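Local atomic coordinates of Lmo0740 protein (Listeria monocytogenes, PDB entry 4RFA), a protein that probably acts as a dimeric Crp-family transcription activator, pairing a cyclic nucleotide-binding-type sensor domain with a winged helix-turn-helix that would bind DNA. Residues 50-55 with 125-130; 78-83 with 136-141; 182-187 with 192-197; 209-214 with 218-223. All coordinates share one frame; numbering follows the deposited sequence.

Interaction 1: 50-55 with 125-130; sequences IFFIVE and NDFLLT
Phe-52 and Phe-127 meet ring to ring where the beta-roll of a Crp-type sensor domain leans on the long helix 126-143, and they illustrate how an aromatic pair can help to join a sheet to a helix. Phe-127 carries the helix side of the join. From its CB the chain runs to a CG placed opposite the backbone N (chi1 -178°), which sends the ring out from the helix toward strand 49-55. On the ring, CD2 is the first atom to feel the strand, at 4.1 Å from Phe-52 CZ. The next atom, CE2, makes the real contact: it sits 3.3 Å from Phe-52 CE1 and is as close to CZ of the same ring. At the tip, Phe-127 CZ still lies 3.8 Å from Phe-52 CE1.

Phe-52 approaches from the opposite direction, and its CE1 arrives at the edge of the Phe-127 ring, close to that ring's plane. With the planes 36° apart and the centroids 5.3 Å apart, the pair is oblique. Leu-12 of helix 11-20 touches both rings, while Val-81 and Ile-109 pack on Phe-52 from neighbouring strands. At the start of the helix, just before Phe-127, Asp-126 O is gripped twice from the next turn by Thr-130, whose N and OG1 reach it from opposite faces of the carbonyl plane, OG1 at 2.8 Å.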
loop_
_atom_site.group_PDB
_atom_site.type_symbol
_atom_site.label_atom_id
_atom_site.label_comp_id
_atom_site.label_asym_id
_atom_site.label_seq_id
_atom_site.Cartn_x
_atom_site.Cartn_y
_atom_site.Cartn_z
ATOM N N ILE A 50 12.688 9.723 -8.440
ATOM C CA ILE A 50 12.421 8.434 -7.863
ATOM C C ILE A 50 13.723 7.991 -7.170
ATOM O O ILE A 50 14.800 8.328 -7.649
ATOM C CB ILE A 50 12.018 7.480 -8.994
ATOM C CG1 ILE A 50 10.767 8.000 -9.690
ATOM C CG2 ILE A 50 11.741 6.099 -8.483
ATOM C CD1 ILE A 50 9.630 8.309 -8.734
ATOM N N PHE A 51 13.618 7.265 -6.053
ATOM C CA PHE A 51 14.805 6.830 -5.283
ATOM C C PHE A 51 14.889 5.318 -5.203
ATOM O O PHE A 51 13.956 4.686 -4.811
ATOM C CB PHE A 51 14.759 7.392 -3.845
ATOM C CG PHE A 51 14.683 8.874 -3.798
ATOM C CD1 PHE A 51 13.479 9.527 -4.048
ATOM C CD2 PHE A 51 15.795 9.623 -3.552
ATOM C CE1 PHE A 51 13.415 10.918 -4.070
ATOM C CE2 PHE A 51 15.743 10.999 -3.557
ATOM C CZ PHE A 51 14.559 11.652 -3.824
ATOM N N PHE A 52 16.012 4.735 -5.591
ATOM C CA PHE A 52 16.218 3.294 -5.417
ATOM C C PHE A 52 17.239 2.931 -4.378
ATOM O O PHE A 52 18.411 3.334 -4.482
ATOM C CB PHE A 52 16.714 2.695 -6.722
ATOM C CG PHE A 52 15.625 2.308 -7.619
ATOM C CD1 PHE A 52 14.908 1.147 -7.370
ATOM C CD2 PHE A 52 15.272 3.118 -8.680
ATOM C CE1 PHE A 52 13.858 0.784 -8.190
ATOM C CE2 PHE A 52 14.226 2.766 -9.510
ATOM C CZ PHE A 52 13.518 1.595 -9.269
ATOM N N ILE A 53 16.841 2.108 -3.425
ATOM C CA ILE A 53 17.760 1.671 -2.378
ATOM C C ILE A 53 18.554 0.521 -2.962
ATOM O O ILE A 53 17.977 -0.425 -3.499
ATOM C CB ILE A 53 17.039 1.175 -1.140
ATOM C CG1 ILE A 53 15.957 2.160 -0.705
ATOM C CG2 ILE A 53 18.035 0.813 -0.048
ATOM C CD1 ILE A 53 16.269 3.622 -0.827
ATOM N N VAL A 54 19.870 0.616 -2.903
ATOM C CA VAL A 54 20.709 -0.480 -3.406
ATOM C C VAL A 54 21.280 -1.270 -2.251
ATOM O O VAL A 54 21.504 -2.456 -2.385
ATOM C CB VAL A 54 21.816 -0.030 -4.385
ATOM C CG1 VAL A 54 21.222 0.744 -5.545
ATOM C CG2 VAL A 54 22.853 0.802 -3.679
ATOM N N GLU A 55 21.479 -0.649 -1.102
ATOM C CA GLU A 55 21.871 -1.439 0.054
ATOM C C GLU A 55 21.450 -0.795 1.346
ATOM O O GLU A 55 21.297 0.420 1.414
ATOM C CB GLU A 55 23.391 -1.684 0.036
ATOM C CG GLU A 55 24.228 -0.459 0.213
ATOM C CD GLU A 55 25.748 -0.741 0.168
ATOM O OE1 GLU A 55 26.223 -1.442 -0.755
ATOM O OE2 GLU A 55 26.470 -0.232 1.062
ATOM N N ASN A 125 10.164 -1.725 -18.266
ATOM C CA ASN A 125 9.300 -1.115 -17.271
ATOM C C ASN A 125 8.848 -2.163 -16.265
ATOM O O ASN A 125 8.468 -1.828 -15.142
ATOM C CB ASN A 125 8.093 -0.474 -17.968
ATOM C CG ASN A 125 7.367 0.535 -17.100
ATOM O OD1 ASN A 125 7.869 0.966 -16.059
ATOM N ND2 ASN A 125 6.168 0.924 -17.539
ATOM N N ASP A 126 8.892 -3.431 -16.686
ATOM C CA ASP A 126 8.567 -4.543 -15.828
ATOM C C ASP A 126 9.224 -4.326 -14.522
ATOM O O ASP A 126 8.618 -4.618 -13.489
ATOM C CB ASP A 126 9.026 -5.883 -16.391
ATOM C CG ASP A 126 8.205 -6.289 -17.571
ATOM O OD1 ASP A 126 7.127 -5.688 -17.765
ATOM O OD2 ASP A 126 8.607 -7.230 -18.288
ATOM N N PHE A 127 10.456 -3.814 -14.588
ATOM C CA PHE A 127 11.206 -3.540 -13.394
ATOM C C PHE A 127 10.495 -2.564 -12.454
ATOM O O PHE A 127 10.482 -2.773 -11.273
ATOM C CB PHE A 127 12.592 -2.981 -13.689
ATOM C CG PHE A 127 13.362 -2.762 -12.453
ATOM C CD1 PHE A 127 13.805 -3.841 -11.727
ATOM C CD2 PHE A 127 13.535 -1.492 -11.941
ATOM C CE1 PHE A 127 14.476 -3.666 -10.531
ATOM C CE2 PHE A 127 14.192 -1.306 -10.740
ATOM C CZ PHE A 127 14.652 -2.397 -10.026
ATOM N N LEU A 128 9.965 -1.480 -12.983
ATOM C CA LEU A 128 9.331 -0.493 -12.138
ATOM C C LEU A 128 7.977 -0.999 -11.553
ATOM O O LEU A 128 7.723 -0.876 -10.353
ATOM C CB LEU A 128 9.159 0.811 -12.908
ATOM C CG LEU A 128 8.420 1.944 -12.188
ATOM C CD1 LEU A 128 9.037 2.233 -10.833
ATOM C CD2 LEU A 128 8.426 3.188 -13.053
ATOM N N LEU A 129 7.163 -1.570 -12.425
ATOM C CA LEU A 129 5.892 -2.190 -12.089
ATOM C C LEU A 129 6.043 -3.280 -11.064
ATOM O O LEU A 129 5.270 -3.349 -10.126
ATOM C CB LEU A 129 5.288 -2.836 -13.333
ATOM C CG LEU A 129 4.678 -1.882 -14.340
ATOM C CD1 LEU A 129 4.028 -2.719 -15.435
ATOM C CD2 LEU A 129 3.659 -0.956 -13.683
ATOM N N THR A 130 7.046 -4.123 -11.249
ATOM C CA THR A 130 7.345 -5.202 -10.312
ATOM C C THR A 130 7.762 -4.692 -8.973
ATOM O O THR A 130 7.325 -5.223 -7.977
ATOM C CB THR A 130 8.412 -6.157 -10.873
ATOM O OG1 THR A 130 7.851 -6.833 -12.002
ATOM C CG2 THR A 130 8.839 -7.186 -9.834
#

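Interaction 2: 78-83 with 136-141; sequences PYNVLG and FARHYA
Asn-80 and Arg-138 give an example of a polar contact in which the direct bond is the lesser part. That direct bond is weak: Arg-138 NH1 donates to Asn-80 OD1 over 3.3 Å, with an angle of only 128° at the hydrogen. The amide and guanidinium planes are 16° apart, so the two flat groups are nearly parallel, yet the oxygen meets the guanidinium obliquely. Asn-80 OD1 has a stronger partner in Leu-77 N, a bond that ties the amide to its own loop.

Water mediates the second link. A single molecule accepts from Arg-138 NH1 at 3.0 Å and, more weakly, from Asn-80 ND2 at 2.8 Å, so that NH1 addresses the amide both directly and through solvent.

Charge and further hydrogen bonds hold the rest of the arginine. A bend at chi3 (56°) turns the end of the chain, and the buried guanidinium is shared out: NE forms a salt bridge with Glu-164 OE2, and NH2 bonds to Phe-75 O. With these partners its rotation is probably well fixed.

Ile-74 of strand 72-76, Leu-77, and Tyr-90 of the second subunit pack on the arginine. The contact thus links the loop leading into strand 81-82 with helix 126-143, the long helix that closes the sensor domain and, as in Crp-family proteins, forms the dimer interface, where Phe-136 and His-139 meet their counterparts in the other subunit.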
loop_
_atom_site.group_PDB
_atom_site.type_symbol
_atom_site.label_atom_id
_atom_site.label_comp_id
_atom_site.label_asym_id
_atom_site.label_seq_id
_atom_site.Cartn_x
_atom_site.Cartn_y
_atom_site.Cartn_z
ATOM N N PRO A 78 16.438 -2.993 0.340
ATOM C CA PRO A 78 17.189 -2.939 -0.896
ATOM C C PRO A 78 16.294 -3.285 -2.075
ATOM O O PRO A 78 15.495 -4.219 -1.976
ATOM C CB PRO A 78 18.305 -4.002 -0.688
ATOM C CG PRO A 78 18.475 -4.109 0.786
ATOM C CD PRO A 78 17.037 -3.946 1.292
ATOM N N TYR A 79 16.377 -2.489 -3.135
ATOM C CA TYR A 79 15.602 -2.625 -4.388
ATOM C C TYR A 79 14.190 -2.071 -4.362
ATOM O O TYR A 79 13.484 -2.149 -5.374
ATOM C CB TYR A 79 15.623 -4.067 -4.911
ATOM C CG TYR A 79 17.016 -4.634 -4.870
ATOM C CD1 TYR A 79 18.036 -4.020 -5.585
ATOM C CD2 TYR A 79 17.332 -5.734 -4.079
ATOM C CE1 TYR A 79 19.333 -4.490 -5.545
ATOM C CE2 TYR A 79 18.632 -6.217 -4.030
ATOM C CZ TYR A 79 19.627 -5.588 -4.769
ATOM O OH TYR A 79 20.930 -6.037 -4.743
ATOM N N ASN A 80 13.777 -1.478 -3.244
ATOM C CA ASN A 80 12.560 -0.668 -3.217
ATOM C C ASN A 80 12.679 0.652 -3.943
ATOM O O ASN A 80 13.755 1.289 -3.977
ATOM C CB ASN A 80 12.122 -0.342 -1.767
ATOM C CG ASN A 80 11.632 -1.555 -0.996
ATOM O OD1 ASN A 80 11.458 -1.501 0.206
ATOM N ND2 ASN A 80 11.437 -2.654 -1.677
ATOM N N VAL A 81 11.585 1.052 -4.585
ATOM C CA VAL A 81 11.474 2.399 -5.149
ATOM C C VAL A 81 10.906 3.297 -4.056
ATOM O O VAL A 81 10.112 2.814 -3.297
ATOM C CB VAL A 81 10.529 2.442 -6.365
ATOM C CG1 VAL A 81 10.777 3.685 -7.170
ATOM C CG2 VAL A 81 10.765 1.255 -7.256
ATOM N N LEU A 82 11.329 4.562 -3.962
ATOM C CA LEU A 82 10.866 5.488 -2.913
ATOM C C LEU A 82 10.541 6.812 -3.557
ATOM O O LEU A 82 10.991 7.152 -4.690
ATOM C CB LEU A 82 11.916 5.777 -1.832
ATOM C CG LEU A 82 12.079 5.044 -0.517
ATOM C CD1 LEU A 82 13.252 5.557 0.276
ATOM C CD2 LEU A 82 10.858 5.120 0.375
ATOM N N GLY A 83 9.722 7.559 -2.830
ATOM C CA GLY A 83 9.311 8.873 -3.263
ATOM C C GLY A 83 8.176 8.872 -4.266
ATOM O O GLY A 83 7.951 9.891 -4.933
ATOM N N PHE A 136 3.101 -2.972 -2.792
ATOM C CA PHE A 136 1.683 -3.285 -2.599
ATOM C C PHE A 136 1.432 -4.563 -1.845
ATOM O O PHE A 136 0.645 -4.582 -0.891
ATOM C CB PHE A 136 0.972 -3.401 -3.917
ATOM C CG PHE A 136 0.765 -2.098 -4.583
ATOM C CD1 PHE A 136 0.763 -0.926 -3.864
ATOM C CD2 PHE A 136 0.563 -2.042 -5.932
ATOM C CE1 PHE A 136 0.553 0.293 -4.494
ATOM C CE2 PHE A 136 0.343 -0.833 -6.557
ATOM C CZ PHE A 136 0.340 0.339 -5.840
ATOM N N ALA A 137 2.083 -5.630 -2.283
ATOM C CA ALA A 137 1.900 -6.923 -1.615
ATOM C C ALA A 137 2.293 -6.782 -0.147
ATOM O O ALA A 137 1.587 -7.252 0.701
ATOM C CB ALA A 137 2.725 -8.010 -2.284
ATOM N N ARG A 138 3.386 -6.070 0.165
ATOM C CA ARG A 138 3.770 -5.918 1.562
ATOM C C ARG A 138 2.790 -5.037 2.351
ATOM O O ARG A 138 2.501 -5.288 3.509
ATOM C CB ARG A 138 5.183 -5.392 1.646
ATOM C CG ARG A 138 6.214 -6.363 1.080
ATOM C CD ARG A 138 7.504 -5.641 0.807
ATOM N NE ARG A 138 7.919 -5.015 2.081
ATOM C CZ ARG A 138 8.522 -3.839 2.182
ATOM N NH1 ARG A 138 8.768 -3.123 1.102
ATOM N NH2 ARG A 138 8.811 -3.363 3.370
ATOM N N HIS A 139 2.208 -4.051 1.691
ATOM C CA HIS A 139 1.165 -3.240 2.290
ATOM C C HIS A 139 -0.048 -4.099 2.694
ATOM O O HIS A 139 -0.568 -3.988 3.794
ATOM C CB HIS A 139 0.707 -2.136 1.327
ATOM C CG HIS A 139 1.672 -1.016 1.142
ATOM N ND1 HIS A 139 1.451 0.012 0.244
ATOM C CD2 HIS A 139 2.874 -0.760 1.706
ATOM C CE1 HIS A 139 2.448 0.874 0.309
ATOM N NE2 HIS A 139 3.328 0.421 1.182
ATOM N N TYR A 140 -0.508 -4.940 1.787
ATOM C CA TYR A 140 -1.599 -5.854 2.086
ATOM C C TYR A 140 -1.297 -6.768 3.230
ATOM O O TYR A 140 -2.144 -7.000 4.051
ATOM C CB TYR A 140 -1.926 -6.685 0.864
ATOM C CG TYR A 140 -2.854 -5.968 -0.051
ATOM C CD1 TYR A 140 -4.237 -5.978 0.192
ATOM C CD2 TYR A 140 -2.387 -5.294 -1.127
ATOM C CE1 TYR A 140 -5.119 -5.298 -0.641
ATOM C CE2 TYR A 140 -3.236 -4.607 -1.974
ATOM C CZ TYR A 140 -4.599 -4.610 -1.733
ATOM O OH TYR A 140 -5.433 -3.946 -2.584
ATOM N N ALA A 141 -0.093 -7.286 3.304
ATOM C CA ALA A 141 0.237 -8.165 4.408
ATOM C C ALA A 141 0.073 -7.410 5.722
ATOM O O ALA A 141 -0.572 -7.892 6.665
ATOM C CB ALA A 141 1.643 -8.714 4.242
HETATM O O HOH W 1 9.279 -4.469 -1.527
#

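Interaction 3: 182-187 with 192-197; sequences NQSVLA and TTQPNI
Thr-192 N donates to Ala-187 O over 3.0 Å, almost straight at 176°, and so ties the last turn of helix 183-189 to the residues just ahead of helix 194-206. A second bond crosses farther out: Gln-183 NE2 gives a hydrogen to Gln-194 OE1 at 3.2 Å, arriving in the carbonyl plane of the acceptor although the two amides are turned 81° from each other. Gln-183 reaches this position with CG opposite its backbone N (chi1 -158°) and the rest of the chain extended.

Each helix also has its own N-cap. Asn-182 OD1 accepts from Val-185 N at 2.9 Å, and Thr-193 OG1 accepts from Asn-196 N at 3.2 Å. The side chain of Asn-196 turns back as well, its ND2 donating to Thr-192 OG1, so the turn is pinned to the second helix.

Inside these bonds lies the packing. Ile-197 fits against Ala-187, its CG1 only 3.4 Å from Ala-187 CA, a tight carbon contact. Its CG2 slides past Gln-183 CG at 3.3 Å, and its CD1 meets Leu-186 CG. The amide of Gln-194 lies against Ser-184 CB.

This is the helix-turn-helix of Crp-type regulators, with 194-206 probably the recognition helix. Helix 150-165 packs against both helices, Ile-154 touching Leu-186 and Ile-197, while Val-185 faces Ile-72 and Phe-75 of strand 72-76.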
loop_
_atom_site.group_PDB
_atom_site.type_symbol
_atom_site.label_atom_id
_atom_site.label_comp_id
_atom_site.label_asym_id
_atom_site.label_seq_id
_atom_site.Cartn_x
_atom_site.Cartn_y
_atom_site.Cartn_z
ATOM N N ASN A 182 15.811 -5.590 16.922
ATOM C CA ASN A 182 15.864 -5.922 18.335
ATOM C C ASN A 182 14.507 -5.750 18.941
ATOM O O ASN A 182 13.483 -5.429 18.260
ATOM C CB ASN A 182 16.889 -5.057 19.096
ATOM C CG ASN A 182 16.677 -3.560 18.900
ATOM O OD1 ASN A 182 15.609 -3.103 18.545
ATOM N ND2 ASN A 182 17.700 -2.798 19.171
ATOM N N GLN A 183 14.471 -5.962 20.234
ATOM C CA GLN A 183 13.242 -5.841 20.997
ATOM C C GLN A 183 12.493 -4.528 20.843
ATOM O O GLN A 183 11.253 -4.500 20.727
ATOM C CB GLN A 183 13.527 -6.111 22.474
ATOM C CG GLN A 183 12.294 -6.522 23.246
ATOM C CD GLN A 183 12.644 -7.092 24.591
ATOM O OE1 GLN A 183 13.108 -8.242 24.718
ATOM N NE2 GLN A 183 12.447 -6.286 25.603
ATOM N N SER A 184 13.218 -3.423 20.919
ATOM C CA SER A 184 12.609 -2.100 20.776
ATOM C C SER A 184 12.037 -1.887 19.380
ATOM O O SER A 184 10.931 -1.365 19.206
ATOM C CB SER A 184 13.667 -1.002 21.074
ATOM O OG SER A 184 13.085 0.274 20.900
ATOM N N VAL A 185 12.777 -2.322 18.365
ATOM C CA VAL A 185 12.318 -2.163 17.008
ATOM C C VAL A 185 11.093 -3.072 16.737
ATOM O O VAL A 185 10.071 -2.614 16.190
ATOM C CB VAL A 185 13.447 -2.411 16.035
ATOM C CG1 VAL A 185 12.947 -2.513 14.605
ATOM C CG2 VAL A 185 14.534 -1.299 16.185
ATOM N N LEU A 186 11.171 -4.318 17.195
ATOM C CA LEU A 186 10.083 -5.245 17.026
ATOM C C LEU A 186 8.852 -4.683 17.643
ATOM O O LEU A 186 7.804 -4.757 17.037
ATOM C CB LEU A 186 10.404 -6.624 17.608
ATOM C CG LEU A 186 9.450 -7.768 17.335
ATOM C CD1 LEU A 186 9.367 -8.007 15.842
ATOM C CD2 LEU A 186 9.964 -9.011 18.048
ATOM N N ALA A 187 8.969 -4.112 18.838
ATOM C CA ALA A 187 7.835 -3.519 19.488
ATOM C C ALA A 187 7.212 -2.370 18.707
ATOM O O ALA A 187 5.974 -2.200 18.689
ATOM C CB ALA A 187 8.195 -3.025 20.858
ATOM N N THR A 192 3.175 -2.015 19.815
ATOM C CA THR A 192 2.952 -2.318 21.223
ATOM C C THR A 192 4.181 -1.899 22.080
ATOM O O THR A 192 5.093 -1.283 21.576
ATOM C CB THR A 192 2.685 -3.795 21.412
ATOM O OG1 THR A 192 2.168 -3.990 22.710
ATOM C CG2 THR A 192 3.944 -4.643 21.217
ATOM N N THR A 193 4.187 -2.228 23.373
ATOM C CA THR A 193 5.251 -1.772 24.292
ATOM C C THR A 193 6.343 -2.800 24.410
ATOM O O THR A 193 6.181 -3.953 24.018
ATOM C CB THR A 193 4.717 -1.539 25.725
ATOM O OG1 THR A 193 4.343 -2.794 26.314
ATOM C CG2 THR A 193 3.514 -0.615 25.709
ATOM N N GLN A 194 7.463 -2.401 24.972
ATOM C CA GLN A 194 8.563 -3.331 25.109
ATOM C C GLN A 194 8.314 -4.349 26.141
ATOM O O GLN A 194 8.617 -5.513 25.903
ATOM C CB GLN A 194 9.849 -2.638 25.447
ATOM C CG GLN A 194 10.534 -2.106 24.232
ATOM C CD GLN A 194 12.031 -2.145 24.408
ATOM O OE1 GLN A 194 12.619 -3.221 24.588
ATOM N NE2 GLN A 194 12.660 -0.985 24.363
ATOM N N PRO A 195 7.791 -3.936 27.306
ATOM C CA PRO A 195 7.561 -4.981 28.294
ATOM C C PRO A 195 6.618 -6.039 27.751
ATOM O O PRO A 195 6.733 -7.203 28.087
ATOM C CB PRO A 195 6.949 -4.221 29.490
ATOM C CG PRO A 195 7.460 -2.825 29.340
ATOM C CD PRO A 195 7.448 -2.602 27.839
ATOM N N ASN A 196 5.704 -5.631 26.889
ATOM C CA ASN A 196 4.781 -6.582 26.322
ATOM C C ASN A 196 5.461 -7.462 25.275
ATOM O O ASN A 196 5.281 -8.664 25.253
ATOM C CB ASN A 196 3.596 -5.844 25.728
ATOM C CG ASN A 196 2.421 -6.741 25.523
ATOM O OD1 ASN A 196 2.308 -7.772 26.175
ATOM N ND2 ASN A 196 1.546 -6.374 24.607
ATOM N N ILE A 197 6.248 -6.866 24.397
ATOM C CA ILE A 197 7.034 -7.667 23.456
ATOM C C ILE A 197 7.889 -8.747 24.187
ATOM O O ILE A 197 8.014 -9.888 23.728
ATOM C CB ILE A 197 7.928 -6.736 22.591
ATOM C CG1 ILE A 197 7.240 -6.382 21.291
ATOM C CG2 ILE A 197 9.261 -7.342 22.250
ATOM C CD1 ILE A 197 6.767 -7.501 20.414
#

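Interaction 4: 209-214 with 218-223; sequences FLINKK and RIDKDS
Leu-210 and Ile-219 form a single antiparallel bridge, a non-hydrogen-bonded pair, and the flanking residues supply the bonds. On one side Asp-220 N donates to Phe-209 O at 2.8 Å; on the other Ile-211 N donates to Arg-218 O at 3.0 Å. Both are nearly straight, at 170°.

Ile-219 CG2 makes a CH-pi contact over one face of the Phe-209 ring, 4.2 Å from its centroid and offset toward the rim. Phe-209 CG lies opposite its backbone N (chi1 -173°), swinging the ring back alongside Ile-219 although its CB starts away from 218-223. Ser-223 CB approaches the same ring at CD1, 3.7 Å away. Leu-210 CD1 rests 3.8 Å from Ile-219 CG1, and Ile-211 CG1 lies against Arg-218 CB.

Farther out, Tyr-155 meets the Phe-209 ring edge to face, and Leu-158 of helix 150-165 touches both Phe-209 and Leu-210. Arg-218 runs extended to a salt bridge between its NH1 and Glu-174 OE1, while the backbone of Ile-219 pairs with Ile-175 in the next strand. A short antiparallel turnback after the second helix of a helix-turn-helix is consistent with the wing of the winged-helix fold, as in Crp-type regulators.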
loop_
_atom_site.group_PDB
_atom_site.type_symbol
_atom_site.label_atom_id
_atom_site.label_comp_id
_atom_site.label_asym_id
_atom_site.label_seq_id
_atom_site.Cartn_x
_atom_site.Cartn_y
_atom_site.Cartn_z
ATOM N N PHE A 209 8.250 -21.361 18.033
ATOM C CA PHE A 209 8.325 -20.491 16.854
ATOM C C PHE A 209 9.711 -19.874 16.721
ATOM O O PHE A 209 10.321 -19.830 15.640
ATOM C CB PHE A 209 7.289 -19.383 16.970
ATOM C CG PHE A 209 7.162 -18.540 15.731
ATOM C CD1 PHE A 209 6.476 -19.013 14.626
ATOM C CD2 PHE A 209 7.705 -17.268 15.679
ATOM C CE1 PHE A 209 6.328 -18.233 13.498
ATOM C CE2 PHE A 209 7.578 -16.481 14.535
ATOM C CZ PHE A 209 6.889 -16.963 13.441
ATOM N N LEU A 210 10.193 -19.393 17.849
ATOM C CA LEU A 210 11.468 -18.697 17.961
ATOM C C LEU A 210 12.460 -19.605 18.692
ATOM O O LEU A 210 12.128 -20.168 19.724
ATOM C CB LEU A 210 11.207 -17.461 18.821
ATOM C CG LEU A 210 11.576 -16.064 18.362
ATOM C CD1 LEU A 210 11.406 -15.879 16.873
ATOM C CD2 LEU A 210 10.760 -15.105 19.175
ATOM N N ILE A 211 13.681 -19.714 18.186
ATOM C CA ILE A 211 14.677 -20.522 18.842
ATOM C C ILE A 211 15.155 -19.893 20.140
ATOM O O ILE A 211 15.383 -20.614 21.123
ATOM C CB ILE A 211 15.913 -20.744 17.966
ATOM C CG1 ILE A 211 15.533 -21.340 16.592
ATOM C CG2 ILE A 211 16.912 -21.605 18.708
ATOM C CD1 ILE A 211 14.760 -22.649 16.617
ATOM N N ASN A 212 15.364 -18.573 20.127
ATOM C CA ASN A 212 15.750 -17.821 21.325
ATOM C C ASN A 212 14.993 -16.509 21.468
ATOM O O ASN A 212 14.600 -15.929 20.498
ATOM C CB ASN A 212 17.255 -17.486 21.285
ATOM C CG ASN A 212 17.864 -17.327 22.683
ATOM O OD1 ASN A 212 17.202 -17.562 23.700
ATOM N ND2 ASN A 212 19.135 -16.971 22.737
ATOM N N LYS A 213 14.867 -16.033 22.691
ATOM C CA LYS A 213 14.240 -14.775 23.017
ATOM C C LYS A 213 15.100 -13.546 22.659
ATOM O O LYS A 213 14.626 -12.440 22.676
ATOM C CB LYS A 213 13.974 -14.750 24.515
ATOM C CG LYS A 213 13.023 -13.655 24.907
ATOM C CD LYS A 213 12.908 -13.538 26.405
ATOM C CE LYS A 213 12.292 -12.181 26.717
ATOM N NZ LYS A 213 11.237 -12.337 27.737
ATOM N N LYS A 214 16.328 -13.796 22.259
ATOM C CA LYS A 214 17.378 -12.839 22.110
ATOM C C LYS A 214 17.671 -12.522 20.630
ATOM O O LYS A 214 17.802 -13.420 19.812
ATOM C CB LYS A 214 18.600 -13.536 22.678
ATOM C CG LYS A 214 19.732 -12.659 23.086
ATOM C CD LYS A 214 21.044 -13.417 22.907
ATOM C CE LYS A 214 22.082 -12.926 23.866
ATOM N NZ LYS A 214 21.974 -11.447 24.025
ATOM N N ARG A 218 15.911 -15.804 15.495
ATOM C CA ARG A 218 16.039 -17.009 14.699
ATOM C C ARG A 218 14.695 -17.711 14.756
ATOM O O ARG A 218 14.204 -18.019 15.823
ATOM C CB ARG A 218 17.116 -17.909 15.294
ATOM C CG ARG A 218 18.500 -17.305 15.267
ATOM C CD ARG A 218 19.489 -18.058 16.156
ATOM N NE ARG A 218 20.858 -17.620 15.862
ATOM C CZ ARG A 218 21.704 -18.197 15.001
ATOM N NH1 ARG A 218 21.381 -19.300 14.322
ATOM N NH2 ARG A 218 22.913 -17.668 14.828
ATOM N N ILE A 219 14.112 -17.952 13.595
ATOM C CA ILE A 219 12.758 -18.414 13.507
ATOM C C ILE A 219 12.833 -19.823 12.992
ATOM O O ILE A 219 13.533 -20.082 12.014
ATOM C CB ILE A 219 11.920 -17.564 12.536
ATOM C CG1 ILE A 219 11.756 -16.144 13.072
ATOM C CG2 ILE A 219 10.540 -18.174 12.334
ATOM C CD1 ILE A 219 11.554 -15.139 11.953
ATOM N N ASP A 220 12.111 -20.720 13.661
ATOM C CA ASP A 220 12.100 -22.133 13.286
ATOM C C ASP A 220 11.527 -22.280 11.907
ATOM O O ASP A 220 10.328 -22.054 11.700
ATOM C CB ASP A 220 11.260 -22.961 14.244
ATOM C CG ASP A 220 11.602 -24.416 14.183
ATOM O OD1 ASP A 220 11.878 -24.938 13.070
ATOM O OD2 ASP A 220 11.629 -25.022 15.275
ATOM N N LYS A 221 12.394 -22.655 10.974
ATOM C CA LYS A 221 12.007 -22.861 9.589
ATOM C C LYS A 221 10.679 -23.624 9.475
ATOM O O LYS A 221 9.769 -23.159 8.769
ATOM C CB LYS A 221 13.110 -23.605 8.838
ATOM C CG LYS A 221 12.770 -23.880 7.388
ATOM C CD LYS A 221 12.574 -22.581 6.623
ATOM C CE LYS A 221 12.402 -22.825 5.135
ATOM N NZ LYS A 221 11.999 -21.583 4.424
ATOM N N ASP A 222 10.559 -24.761 10.180
ATOM C CA ASP A 222 9.302 -25.536 10.182
ATOM C C ASP A 222 8.115 -24.604 10.371
ATOM O O ASP A 222 7.298 -24.432 9.451
ATOM C CB ASP A 222 9.231 -26.584 11.309
ATOM C CG ASP A 222 10.379 -27.546 11.300
ATOM O OD1 ASP A 222 11.147 -27.567 10.316
ATOM O OD2 ASP A 222 10.510 -28.277 12.308
ATOM N N SER A 223 8.054 -23.987 11.562
ATOM C CA SER A 223 6.902 -23.192 11.995
ATOM C C SER A 223 6.414 -22.226 10.919
ATOM O O SER A 223 5.261 -21.788 10.950
ATOM C CB SER A 223 7.235 -22.414 13.281
ATOM O OG SER A 223 7.571 -23.288 14.349
#

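In the fold
The four contacts divide between the two domains. Interactions 1 and 2 share helix 126-143 and neighbouring strands of one sheet, touch each other through strands 49-55 and 81-82, and both border the second subunit; each is small, one purely aromatic, the other polar and water-assisted. They lie nearer the centre of the chain and involve no exposed residue. Interactions 3 and 4, in the DNA-binding-type domain with centres about 17 Å apart, lie farther out and mix buried residues with exposed ones. They bury far more surface, combining backbone hydrogen bonds with apolar packing. Helix 150-165 backs both, and neither meets the other subunit. Centres of interactions 1 and 4 are about 32 Å apart.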